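Local atomic coordinates of G protein coupled receptor (Arabidopsis thaliana, PDB entry 3T33), a protein that is a zinc-binding member of the LanC-like family that may play a role in abscisic acid signalling. Residues 155-160 and 178-183; 166-171 and 206-211; 395-400 and 409-414. All blocks are in the same frame, centred on the assembly; numbering follows the deposited sequence.

Contact 1. Residues 155-160 and 178-183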
loop_
_atom_site.group_PDB
_atom_site.type_symbol
_atom_site.label_atom_id
_atom_site.label_comp_id
_atom_site.label_asym_id
_atom_site.label_seq_id
_atom_site.Cartn_x
_atom_site.Cartn_y
_atom_site.Cartn_z
ATOM N N ALA A 155 -7.117 -3.678 24.526
ATOM C CA ALA A 155 -8.514 -3.678 25.042
ATOM C C ALA A 155 -9.440 -2.852 24.126
ATOM O O ALA A 155 -10.580 -3.252 23.852
ATOM C CB ALA A 155 -8.573 -3.145 26.529
ATOM N N ARG A 156 -8.959 -1.711 23.633
ATOM C CA ARG A 156 -9.776 -0.936 22.741
ATOM C C ARG A 156 -9.935 -1.675 21.429
ATOM O O ARG A 156 -11.019 -1.660 20.809
ATOM C CB ARG A 156 -9.181 0.440 22.496
ATOM C CG ARG A 156 -9.280 1.374 23.700
ATOM C CD ARG A 156 -8.176 2.452 23.586
ATOM N NE ARG A 156 -8.078 3.327 24.761
ATOM C CZ ARG A 156 -7.016 4.089 25.042
ATOM N NH1 ARG A 156 -5.947 4.087 24.236
ATOM N NH2 ARG A 156 -7.007 4.854 26.131
ATOM N N PHE A 157 -8.891 -2.370 21.002
ATOM C CA PHE A 157 -9.006 -3.013 19.715
ATOM C C PHE A 157 -10.052 -4.169 19.877
ATOM O O PHE A 157 -10.920 -4.349 19.063
ATOM C CB PHE A 157 -7.669 -3.592 19.261
ATOM C CG PHE A 157 -7.703 -4.082 17.828
ATOM C CD1 PHE A 157 -8.671 -4.971 17.397
ATOM C CD2 PHE A 157 -6.786 -3.645 16.902
ATOM C CE1 PHE A 157 -8.712 -5.391 16.076
ATOM C CE2 PHE A 157 -6.825 -4.093 15.608
ATOM C CZ PHE A 157 -7.791 -4.936 15.189
ATOM N N ARG A 158 -9.914 -4.941 20.937
ATOM C CA ARG A 158 -10.794 -6.056 21.247
ATOM C C ARG A 158 -12.266 -5.683 21.524
ATOM O O ARG A 158 -13.143 -6.587 21.470
ATOM C CB ARG A 158 -10.229 -6.777 22.446
ATOM C CG ARG A 158 -8.989 -7.631 22.125
ATOM C CD ARG A 158 -8.584 -8.320 23.364
ATOM N NE ARG A 158 -7.485 -9.219 23.140
ATOM C CZ ARG A 158 -6.731 -9.719 24.116
ATOM N NH1 ARG A 158 -6.930 -9.377 25.397
ATOM N NH2 ARG A 158 -5.780 -10.569 23.815
ATOM N N GLY A 159 -12.530 -4.395 21.800
ATOM C CA GLY A 159 -13.912 -3.881 21.955
ATOM C C GLY A 159 -14.619 -3.593 20.635
ATOM O O GLY A 159 -15.859 -3.357 20.587
ATOM N N ILE A 160 -13.870 -3.609 19.538
ATOM C CA ILE A 160 -14.499 -3.344 18.245
ATOM C C ILE A 160 -15.498 -4.429 17.869
ATOM O O ILE A 160 -15.212 -5.617 17.994
ATOM C CB ILE A 160 -13.421 -3.112 17.108
ATOM C CG1 ILE A 160 -12.683 -1.771 17.327
ATOM C CG2 ILE A 160 -14.038 -3.089 15.734
ATOM C CD1 ILE A 160 -11.299 -1.683 16.650
ATOM N N LEU A 178 -10.158 -7.120 9.197
ATOM C CA LEU A 178 -9.421 -8.382 9.289
ATOM C C LEU A 178 -7.924 -8.131 8.994
ATOM O O LEU A 178 -7.050 -8.684 9.674
ATOM C CB LEU A 178 -9.969 -9.351 8.241
ATOM C CG LEU A 178 -9.211 -10.668 8.024
ATOM C CD1 LEU A 178 -9.107 -11.439 9.379
ATOM C CD2 LEU A 178 -9.898 -11.495 6.947
ATOM N N TRP A 179 -7.655 -7.295 7.979
ATOM C CA TRP A 179 -6.286 -6.809 7.744
ATOM C C TRP A 179 -5.572 -6.276 9.046
ATOM O O TRP A 179 -4.457 -6.707 9.338
ATOM C CB TRP A 179 -6.247 -5.791 6.578
ATOM C CG TRP A 179 -4.823 -5.612 5.963
ATOM C CD1 TRP A 179 -4.361 -6.127 4.763
ATOM C CD2 TRP A 179 -3.702 -4.897 6.548
ATOM N NE1 TRP A 179 -3.057 -5.753 4.557
ATOM C CE2 TRP A 179 -2.615 -5.016 5.639
ATOM C CE3 TRP A 179 -3.526 -4.155 7.737
ATOM C CZ2 TRP A 179 -1.324 -4.403 5.884
ATOM C CZ3 TRP A 179 -2.257 -3.527 7.990
ATOM C CH2 TRP A 179 -1.170 -3.665 7.034
ATOM N N ALA A 180 -6.263 -5.448 9.839
ATOM C CA ALA A 180 -5.734 -4.895 11.095
ATOM C C ALA A 180 -5.382 -5.955 12.099
ATOM O O ALA A 180 -4.388 -5.808 12.847
ATOM C CB ALA A 180 -6.734 -3.918 11.741
ATOM N N CYS A 181 -6.258 -6.964 12.198
ATOM C CA CYS A 181 -6.028 -8.084 13.073
ATOM C C CYS A 181 -4.732 -8.769 12.627
ATOM O O CYS A 181 -3.921 -9.041 13.439
ATOM C CB CYS A 181 -7.176 -9.124 12.996
ATOM S SG CYS A 181 -8.818 -8.469 13.485
ATOM N N LEU A 182 -4.640 -9.164 11.348
ATOM C CA LEU A 182 -3.430 -9.832 10.833
ATOM C C LEU A 182 -2.198 -8.983 11.116
ATOM O O LEU A 182 -1.254 -9.459 11.629
ATOM C CB LEU A 182 -3.575 -10.090 9.370
ATOM C CG LEU A 182 -4.700 -11.088 9.040
ATOM C CD1 LEU A 182 -5.046 -11.063 7.584
ATOM C CD2 LEU A 182 -4.323 -12.541 9.534
ATOM N N PHE A 183 -2.296 -7.690 10.899
ATOM C CA PHE A 183 -1.210 -6.780 11.147
ATOM C C PHE A 183 -0.797 -6.764 12.628
ATOM O O PHE A 183 0.384 -6.898 12.972
ATOM C CB PHE A 183 -1.651 -5.378 10.703
ATOM C CG PHE A 183 -0.723 -4.277 11.134
ATOM C CD1 PHE A 183 -0.850 -3.702 12.405
ATOM C CD2 PHE A 183 0.285 -3.796 10.254
ATOM C CE1 PHE A 183 0.022 -2.633 12.840
ATOM C CE2 PHE A 183 1.142 -2.701 10.651
ATOM C CZ PHE A 183 1.009 -2.114 11.944
#
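F157 of helix 147-158 reaches helix 174-188 with the far rim of its ring. F157 CZ stands 3.7 Å from A180 CB, which lies at the ring's edge, near its plane, and F157 CE2 borders the same methyl. On the other side of CZ, F157 CE1 comes within 4.0 Å of C181 SG. The sulfur sits 5.1 Å from the F157 ring centroid and 70° off the ring normal, an oblique sulfur-aromatic contact. Between these two partners runs backbone, with C181 N at 3.9 Å from F157 CZ.

CG opposite the backbone N (chi1 -171°) directs the F157 ring toward helix 174-188, across a separation of 8.9 Å between F157 CA and C181 CA. I160 lies over one face of the F157 ring, its CD1 4.3 Å above the plane and offset toward the rim. C134 of helix 130-144 and I193 also touch F157; further out, A180 packs on A131 and C181 on M198.

No hydrogen bond crosses between the segments, and all three touching residues are buried. The two helices are therefore joined here by dispersion and a polarisable sulfur.

Contact 2. Residues 166-171 and 206-211; sequences LPYELL and FRAGRQ
Y168 spans the gap to helix 195-212 and sets the hydroxyl end of its ring against the methyl of A208. Just ahead of it in the loop, P167 packs on W224. With CG beside the backbone N and opposite the carbonyl carbon (chi1 -61°), the Y168 ring is directed at the helix, so that its phenol end reaches A208. Y168 CZ and Y168 OH both stand 3.5 Å from A208 CB, and the two neighbouring ring atoms, CE1 and CE2, lie a little further from it; the methyl thus nestles against the end of the ring, approaching it obliquely. R207 is a looser neighbour, with R207 NH2 4.2 Å from Y168 OH. The phenol finds its polar partner one turn before A208 on the same helix: OH is hydrogen-bonded to E204, whose carboxylate also makes a salt bridge with R207 NE, so one acid holds both tyrosine and arginine. Next along the loop, E169 turns to H234.

In the all-helical alpha/alpha barrel of LanC-like proteins, this surface contact pins the loop between helices 147-158 and 174-188 to helix 195-212, away from the zinc site, through Y168, packed on A208 and hydrogen-bonded to E204.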
loop_
_atom_site.group_PDB
_atom_site.type_symbol
_atom_site.label_atom_id
_atom_site.label_comp_id
_atom_site.label_asym_id
_atom_site.label_seq_id
_atom_site.Cartn_x
_atom_site.Cartn_y
_atom_site.Cartn_z
ATOM N N LEU A 166 -22.035 -4.053 7.631
ATOM C CA LEU A 166 -20.745 -3.605 7.021
ATOM C C LEU A 166 -20.510 -4.128 5.624
ATOM O O LEU A 166 -20.968 -5.190 5.299
ATOM C CB LEU A 166 -19.581 -4.031 7.904
ATOM C CG LEU A 166 -19.043 -2.996 8.903
ATOM C CD1 LEU A 166 -17.716 -3.534 9.373
ATOM C CD2 LEU A 166 -18.871 -1.595 8.318
ATOM N N PRO A 167 -19.794 -3.381 4.777
ATOM C CA PRO A 167 -19.387 -4.032 3.502
ATOM C C PRO A 167 -18.228 -5.035 3.644
ATOM O O PRO A 167 -17.845 -5.365 4.760
ATOM C CB PRO A 167 -19.005 -2.869 2.602
ATOM C CG PRO A 167 -18.808 -1.690 3.504
ATOM C CD PRO A 167 -19.518 -1.931 4.801
ATOM N N TYR A 168 -17.678 -5.515 2.527
ATOM C CA TYR A 168 -16.617 -6.548 2.586
ATOM C C TYR A 168 -15.208 -6.076 2.204
ATOM O O TYR A 168 -14.241 -6.802 2.404
ATOM C CB TYR A 168 -17.007 -7.795 1.748
ATOM C CG TYR A 168 -18.269 -8.377 2.317
ATOM C CD1 TYR A 168 -18.203 -9.340 3.307
ATOM C CD2 TYR A 168 -19.522 -7.870 1.959
ATOM C CE1 TYR A 168 -19.319 -9.838 3.888
ATOM C CE2 TYR A 168 -20.682 -8.351 2.597
ATOM C CZ TYR A 168 -20.557 -9.339 3.554
ATOM O OH TYR A 168 -21.650 -9.885 4.196
ATOM N N GLU A 169 -15.119 -4.882 1.653
ATOM C CA GLU A 169 -13.941 -4.446 1.023
ATOM C C GLU A 169 -12.905 -3.862 2.039
ATOM O O GLU A 169 -13.065 -4.003 3.268
ATOM C CB GLU A 169 -14.288 -3.504 -0.151
ATOM C CG GLU A 169 -15.262 -2.411 0.150
ATOM C CD GLU A 169 -14.741 -1.436 1.218
ATOM O OE1 GLU A 169 -14.825 -1.787 2.404
ATOM O OE2 GLU A 169 -14.261 -0.338 0.869
ATOM N N LEU A 170 -11.846 -3.234 1.534
ATOM C CA LEU A 170 -10.662 -2.979 2.397
ATOM C C LEU A 170 -10.801 -1.684 3.090
ATOM O O LEU A 170 -10.376 -1.569 4.196
ATOM C CB LEU A 170 -9.331 -2.936 1.602
ATOM C CG LEU A 170 -8.000 -3.588 2.039
ATOM C CD1 LEU A 170 -6.797 -2.688 1.638
ATOM C CD2 LEU A 170 -7.911 -4.005 3.428
ATOM N N LEU A 171 -11.313 -0.673 2.427
ATOM C CA LEU A 171 -11.371 0.641 3.065
ATOM C C LEU A 171 -12.427 0.773 4.173
ATOM O O LEU A 171 -12.164 1.416 5.211
ATOM C CB LEU A 171 -11.463 1.736 2.017
ATOM C CG LEU A 171 -10.117 2.372 1.655
ATOM C CD1 LEU A 171 -9.075 1.383 1.310
ATOM C CD2 LEU A 171 -10.197 3.420 0.588
ATOM N N PHE A 206 -16.430 -15.607 2.990
ATOM C CA PHE A 206 -16.665 -16.651 1.955
ATOM C C PHE A 206 -18.168 -16.867 1.747
ATOM O O PHE A 206 -18.640 -16.893 0.612
ATOM C CB PHE A 206 -15.981 -17.959 2.290
ATOM C CG PHE A 206 -14.543 -17.967 1.921
ATOM C CD1 PHE A 206 -14.163 -18.087 0.591
ATOM C CD2 PHE A 206 -13.564 -17.814 2.891
ATOM C CE1 PHE A 206 -12.831 -18.063 0.231
ATOM C CE2 PHE A 206 -12.228 -17.794 2.542
ATOM C CZ PHE A 206 -11.860 -17.919 1.189
ATOM N N ARG A 207 -18.914 -16.947 2.852
ATOM C CA ARG A 207 -20.390 -17.014 2.783
ATOM C C ARG A 207 -21.008 -15.959 1.845
ATOM O O ARG A 207 -21.684 -16.323 0.883
ATOM C CB ARG A 207 -21.008 -16.988 4.181
ATOM C CG ARG A 207 -22.497 -17.342 4.152
ATOM C CD ARG A 207 -23.319 -16.757 5.340
ATOM N NE ARG A 207 -23.477 -15.302 5.263
ATOM C CZ ARG A 207 -24.082 -14.629 4.280
ATOM N NH1 ARG A 207 -24.601 -15.271 3.232
ATOM N NH2 ARG A 207 -24.164 -13.278 4.347
ATOM N N ALA A 208 -20.767 -14.666 2.081
ATOM C CA ALA A 208 -21.335 -13.647 1.186
ATOM C C ALA A 208 -20.788 -13.684 -0.252
ATOM O O ALA A 208 -21.514 -13.399 -1.241
ATOM C CB ALA A 208 -21.106 -12.276 1.756
ATOM N N GLY A 209 -19.484 -13.954 -0.375
ATOM C CA GLY A 209 -18.882 -14.003 -1.678
ATOM C C GLY A 209 -19.493 -15.129 -2.492
ATOM O O GLY A 209 -19.821 -14.921 -3.649
ATOM N N ARG A 210 -19.606 -16.311 -1.884
ATOM C CA ARG A 210 -20.173 -17.499 -2.506
ATOM C C ARG A 210 -21.652 -17.312 -2.858
ATOM O O ARG A 210 -22.059 -17.700 -3.932
ATOM C CB ARG A 210 -19.997 -18.721 -1.607
ATOM C CG ARG A 210 -18.653 -19.366 -1.711
ATOM C CD ARG A 210 -18.278 -20.084 -0.452
ATOM N NE ARG A 210 -17.023 -20.820 -0.627
ATOM C CZ ARG A 210 -16.415 -21.522 0.332
ATOM N NH1 ARG A 210 -16.929 -21.584 1.560
ATOM N NH2 ARG A 210 -15.275 -22.176 0.068
ATOM N N GLN A 211 -22.434 -16.693 -1.973
ATOM C CA GLN A 211 -23.836 -16.379 -2.235
ATOM C C GLN A 211 -24.009 -15.462 -3.440
ATOM O O GLN A 211 -24.842 -15.735 -4.331
ATOM C CB GLN A 211 -24.470 -15.707 -1.033
ATOM C CG GLN A 211 -25.931 -15.266 -1.262
ATOM C CD GLN A 211 -26.238 -13.905 -0.637
ATOM O OE1 GLN A 211 -26.379 -12.910 -1.353
ATOM N NE2 GLN A 211 -26.315 -13.852 0.702
#

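Contact 3. Residues 395-400 and 409-414; sequences MAYMLL and LFPGYE
Y397, on helix 392-402, lays one face of its ring against P411 in the C-terminal loop. From CB the side chain sets out toward the loop: CG lies opposite the backbone N and beside the carbonyl carbon, which turns the ring to face the proline. Y397 CD1 is the first ring atom to meet it, 4.2 Å from P411 CG. Y397 CE1 lies deeper in the contact, with P411 CB 3.8 Å away and P411 CG 4.1 Å. Near the plane of the ring, at its edge, the carbonyl of L409 also approaches this atom, with L409 O 4.2 Å from Y397 CE1. Y397 CZ again meets P411 CB at 3.8 Å, and Y397 OH, last in line, lies 4.1 Å from P411 CB. P411 CB therefore stands above the CE1-CZ side of the ring, 25° off the ring normal, in a CH-pi contact. Ring and proline run antiparallel alongside each other, so they overlap by their flanks.

The loop that presents P411 is braced from within. F410 N donates to E414 OE1 in an almost straight hydrogen bond (174°) that uses the anti lone pair of the carboxylate, and F410 O accepts from both Y413 N and E414 N. E414 OE2 is in turn fixed by R348 and S345. Around the tyrosine, Y89 meets its ring at an inclined angle, and Y341 of helix 336-350 and K93 of helix 84-98 touch its side chain.

No hydrogen bond joins the two segments. This buried aromatic-proline contact seats the C-terminal loop on the last helix of the LanC-like fold, with the P411 side chain about 12 Å from the bound zinc ion and about 9 Å from that of its ligand C333.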
loop_
_atom_site.group_PDB
_atom_site.type_symbol
_atom_site.label_atom_id
_atom_site.label_comp_id
_atom_site.label_asym_id
_atom_site.label_seq_id
_atom_site.Cartn_x
_atom_site.Cartn_y
_atom_site.Cartn_z
ATOM N N MET A 395 4.824 9.661 -0.095
ATOM C CA MET A 395 6.125 9.770 -0.838
ATOM C C MET A 395 7.233 9.603 0.135
ATOM O O MET A 395 8.128 8.818 -0.113
ATOM C CB MET A 395 6.256 11.118 -1.523
ATOM C CG MET A 395 7.460 11.226 -2.458
ATOM S SD MET A 395 7.537 12.835 -3.239
ATOM C CE MET A 395 9.213 12.806 -3.891
ATOM N N ALA A 396 7.181 10.295 1.282
ATOM C CA ALA A 396 8.229 10.021 2.320
ATOM C C ALA A 396 8.233 8.567 2.767
ATOM O O ALA A 396 9.280 8.000 3.042
ATOM C CB ALA A 396 8.054 10.918 3.576
ATOM N N TYR A 397 7.045 7.972 2.856
ATOM C CA TYR A 397 6.923 6.633 3.355
ATOM C C TYR A 397 7.595 5.672 2.359
ATOM O O TYR A 397 8.333 4.769 2.724
ATOM C CB TYR A 397 5.416 6.313 3.520
ATOM C CG TYR A 397 5.185 5.022 4.243
ATOM C CD1 TYR A 397 5.364 3.772 3.597
ATOM C CD2 TYR A 397 4.777 5.029 5.574
ATOM C CE1 TYR A 397 5.159 2.560 4.316
ATOM C CE2 TYR A 397 4.585 3.836 6.284
ATOM C CZ TYR A 397 4.796 2.610 5.673
ATOM O OH TYR A 397 4.583 1.443 6.429
ATOM N N MET A 398 7.346 5.904 1.089
ATOM C CA MET A 398 7.880 5.065 0.032
ATOM C C MET A 398 9.416 5.247 0.014
ATOM O O MET A 398 10.188 4.260 -0.060
ATOM C CB MET A 398 7.211 5.446 -1.312
ATOM C CG MET A 398 7.630 4.592 -2.513
ATOM S SD MET A 398 9.214 5.145 -3.067
ATOM C CE MET A 398 8.717 6.605 -3.954
ATOM N N LEU A 399 9.849 6.489 0.171
ATOM C CA LEU A 399 11.277 6.807 0.119
ATOM C C LEU A 399 12.040 6.072 1.219
ATOM O O LEU A 399 13.092 5.381 0.954
ATOM C CB LEU A 399 11.517 8.315 0.197
ATOM C CG LEU A 399 11.646 9.229 -1.030
ATOM C CD1 LEU A 399 11.277 8.554 -2.344
ATOM C CD2 LEU A 399 10.985 10.668 -0.808
ATOM N N LEU A 400 11.481 6.157 2.434
ATOM C CA LEU A 400 12.050 5.434 3.561
ATOM C C LEU A 400 12.112 3.935 3.296
ATOM O O LEU A 400 13.076 3.245 3.693
ATOM C CB LEU A 400 11.205 5.708 4.805
ATOM C CG LEU A 400 11.359 7.159 5.303
ATOM C CD1 LEU A 400 10.379 7.480 6.438
ATOM C CD2 LEU A 400 12.824 7.477 5.749
ATOM N N LEU A 409 6.911 -2.915 2.162
ATOM C CA LEU A 409 5.488 -3.323 2.089
ATOM C C LEU A 409 4.517 -2.151 1.824
ATOM O O LEU A 409 4.552 -1.211 2.574
ATOM C CB LEU A 409 5.099 -3.997 3.398
ATOM C CG LEU A 409 5.928 -5.264 3.675
ATOM C CD1 LEU A 409 5.710 -5.796 5.153
ATOM C CD2 LEU A 409 5.639 -6.389 2.658
ATOM N N PHE A 410 3.664 -2.210 0.774
ATOM C CA PHE A 410 2.678 -1.130 0.529
ATOM C C PHE A 410 1.841 -0.921 1.841
ATOM O O PHE A 410 1.294 -1.867 2.371
ATOM C CB PHE A 410 1.788 -1.465 -0.658
ATOM C CG PHE A 410 0.831 -0.347 -1.075
ATOM C CD1 PHE A 410 -0.283 -0.017 -0.320
ATOM C CD2 PHE A 410 1.019 0.324 -2.256
ATOM C CE1 PHE A 410 -1.183 1.004 -0.744
ATOM C CE2 PHE A 410 0.142 1.347 -2.658
ATOM C CZ PHE A 410 -0.962 1.668 -1.878
ATOM N N PRO A 411 1.834 0.312 2.393
ATOM C CA PRO A 411 1.230 0.567 3.732
ATOM C C PRO A 411 -0.270 0.208 3.733
ATOM O O PRO A 411 -1.025 0.617 2.821
ATOM C CB PRO A 411 1.430 2.066 3.936
ATOM C CG PRO A 411 1.500 2.634 2.542
ATOM C CD PRO A 411 2.086 1.546 1.634
ATOM N N GLY A 412 -0.703 -0.594 4.697
ATOM C CA GLY A 412 -2.110 -0.939 4.749
ATOM C C GLY A 412 -2.548 -1.928 3.667
ATOM O O GLY A 412 -3.738 -2.175 3.512
ATOM N N TYR A 413 -1.585 -2.492 2.928
ATOM C CA TYR A 413 -1.921 -3.470 1.909
ATOM C C TYR A 413 -1.117 -4.764 2.024
ATOM O O TYR A 413 -1.659 -5.853 2.261
ATOM C CB TYR A 413 -1.837 -2.905 0.496
ATOM C CG TYR A 413 -2.714 -3.717 -0.479
ATOM C CD1 TYR A 413 -4.144 -3.633 -0.408
ATOM C CD2 TYR A 413 -2.147 -4.589 -1.419
ATOM C CE1 TYR A 413 -4.980 -4.355 -1.296
ATOM C CE2 TYR A 413 -2.963 -5.332 -2.334
ATOM C CZ TYR A 413 -4.375 -5.220 -2.254
ATOM O OH TYR A 413 -5.183 -5.980 -3.089
ATOM N N GLU A 414 0.191 -4.649 1.887
ATOM C CA GLU A 414 1.048 -5.832 2.017
ATOM C C GLU A 414 1.457 -6.137 3.438
ATOM O O GLU A 414 1.780 -5.287 4.256
ATOM C CB GLU A 414 2.307 -5.679 1.116
ATOM C CG GLU A 414 1.974 -5.611 -0.336
ATOM C CD GLU A 414 3.188 -5.414 -1.234
ATOM O OE1 GLU A 414 3.824 -4.329 -1.147
ATOM O OE2 GLU A 414 3.492 -6.346 -2.028
#

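In the fold
The three contacts, whose centres lie 18 to 26 Å apart, are joined through W179, L170 and the loop 409-414. W179 of contact 1 probably hydrogen-bonds through NE1 to Y413 O of contact 3, at 2.7 Å, and its ring packs on G412 and E414. L170 of contact 2 bridges both others: its CD2 is 4.0 Å from W179 CB, and its CD1 3.5 Å from Y413 CD1. In sequence, contacts 1 and 2 interleave, whereas contact 3 follows them at the C-terminus. Contact 3 alone comes near the zinc site formed by C288, C333 and H334; contacts 1 and 2 lie away from it.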